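Local structure of PKS (Streptomyces sp. CNQ431, 5YDA) at residues A[234-239]-A[264-269]. The protein probably loads acyl extender units onto a carrier protein, as the broadly selective acyltransferase domain of the splenocin polyketide synthase. Sequence-based numbering, arbitrary orientation.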
loop_
_atom_site.group_PDB
_atom_site.type_symbol
_atom_site.label_atom_id
_atom_site.label_comp_id
_atom_site.label_asym_id
_atom_site.label_seq_id
_atom_site.Cartn_x
_atom_site.Cartn_y
_atom_site.Cartn_z
ATOM N N GLY A 234 -26.168 -4.783 3.512
ATOM C CA GLY A 234 -26.056 -3.339 3.498
ATOM C C GLY A 234 -25.269 -2.836 2.299
ATOM O O GLY A 234 -24.969 -3.574 1.357
ATOM N N ALA A 235 -24.913 -1.552 2.357
ATOM C CA ALA A 235 -24.261 -0.899 1.230
ATOM C C ALA A 235 -23.387 0.240 1.724
ATOM O O ALA A 235 -23.549 0.745 2.838
ATOM C CB ALA A 235 -25.278 -0.381 0.212
ATOM N N THR A 236 -22.445 0.630 0.873
ATOM C CA THR A 236 -21.492 1.685 1.173
ATOM C C THR A 236 -21.403 2.605 -0.036
ATOM O O THR A 236 -21.392 2.141 -1.180
ATOM C CB THR A 236 -20.093 1.120 1.521
ATOM O OG1 THR A 236 -20.210 0.160 2.579
ATOM C CG2 THR A 236 -19.169 2.242 1.995
ATOM N N VAL A 237 -21.367 3.911 0.219
ATOM C CA VAL A 237 -21.215 4.896 -0.838
ATOM C C VAL A 237 -20.003 5.755 -0.512
ATOM O O VAL A 237 -19.849 6.222 0.622
ATOM C CB VAL A 237 -22.495 5.739 -1.024
ATOM C CG1 VAL A 237 -22.872 6.453 0.269
ATOM C CG2 VAL A 237 -22.329 6.734 -2.195
ATOM N N GLY A 238 -19.119 5.930 -1.494
ATOM C CA GLY A 238 -18.010 6.859 -1.353
ATOM C C GLY A 238 -18.455 8.222 -1.849
ATOM O O GLY A 238 -18.978 8.345 -2.957
ATOM N N VAL A 239 -18.278 9.238 -1.009
ATOM C CA VAL A 239 -18.724 10.593 -1.290
ATOM C C VAL A 239 -17.501 11.486 -1.396
ATOM O O VAL A 239 -16.684 11.538 -0.466
ATOM C CB VAL A 239 -19.671 11.124 -0.199
ATOM C CG1 VAL A 239 -20.185 12.515 -0.583
ATOM C CG2 VAL A 239 -20.824 10.146 0.057
ATOM N N ALA A 264 -13.041 13.340 0.607
ATOM C CA ALA A 264 -13.420 11.935 0.465
ATOM C C ALA A 264 -13.868 11.363 1.804
ATOM O O ALA A 264 -13.141 11.444 2.800
ATOM C CB ALA A 264 -12.256 11.107 -0.095
ATOM N N CYS A 265 -15.056 10.780 1.822
ATOM C CA CYS A 265 -15.492 10.020 2.981
ATOM C C CYS A 265 -16.419 8.930 2.472
ATOM O O CYS A 265 -16.802 8.921 1.302
ATOM C CB CYS A 265 -16.143 10.930 4.028
ATOM S SG CYS A 265 -17.638 11.692 3.450
ATOM N N THR A 266 -16.732 7.970 3.333
ATOM C CA THR A 266 -17.660 6.910 2.958
ATOM C C THR A 266 -18.788 6.820 3.977
ATOM O O THR A 266 -18.604 7.117 5.163
ATOM C CB THR A 266 -16.966 5.542 2.838
ATOM O OG1 THR A 266 -16.483 5.151 4.127
ATOM C CG2 THR A 266 -15.807 5.620 1.863
ATOM N N VAL A 267 -19.957 6.414 3.494
ATOM C CA VAL A 267 -21.149 6.277 4.315
ATOM C C VAL A 267 -21.723 4.892 4.063
ATOM O O VAL A 267 -21.768 4.433 2.916
ATOM C CB VAL A 267 -22.196 7.376 4.014
ATOM C CG1 VAL A 267 -23.454 7.147 4.833
ATOM C CG2 VAL A 267 -21.625 8.771 4.331
ATOM N N ALA A 268 -22.118 4.208 5.144
ATOM C CA ALA A 268 -22.578 2.826 5.078
ATOM C C ALA A 268 -23.863 2.666 5.880
ATOM O O ALA A 268 -24.109 3.396 6.844
ATOM C CB ALA A 268 -21.516 1.862 5.622
ATOM N N GLY A 269 -24.674 1.693 5.480
ATOM C CA GLY A 269 -25.912 1.410 6.186
ATOM C C GLY A 269 -26.752 0.464 5.360
ATOM O O GLY A 269 -26.241 -0.174 4.430
#
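The two central strands of a four-stranded antiparallel sheet meet here, where Ala235, Val237 and Val239 pair with Gly269, Val267 and Cys265. Each of these three antiparallel hydrogen-bonded pairs closes a ring of two backbone bonds. At one end Ala235 N reaches Gly269 O at 2.8 Å, and Gly269 N returns to Ala235 O at 3.0 Å; in the middle Val237 N gives to Val267 O at 2.8 Å. The straightest bond lies at the other end, from Val239 N to Cys265 O, with 171° at the hydrogen. Between the rings sit the non-hydrogen-bonded pairs Thr236–Ala268 and Gly238–Thr266, whose CA atoms make weak CA-H...O contacts to carbonyls of the neighbouring hydrogen-bonded pairs, such as Ala268 CA to Ala235 O at 3.2 Å.

The sheet, with strands 254-261 and 288-290 along its two edges, is consistent with the small, ferredoxin-like subdomain of related acyltransferases. One face carries Ala235, Val237, Val239, Cys265 and Val267, packed against helices 243-246 and 271-283. There Val237 and Val267 run alongside each other. Val237 CG1 sits between its own backbone N and carbonyl carbon (chi1 58°), which brings it 3.9 Å from Val267 CB.

The other face holds the threonines and Ala268. Thr236 swings CG2 anti to its N (chi1 -54° for OG1), and its side chain runs at a slant to that of Thr266, with Thr236 CG2 4.1 Å from Thr266 CB. Thr236 OG1 passes 3.7 Å from Ala268 CB and is hydrogen-bonded to Ala295 O. Gly238 leaves its side of the pair with backbone alone, and Thr266 CG2 rests against Gly238 CA at van der Waals distance.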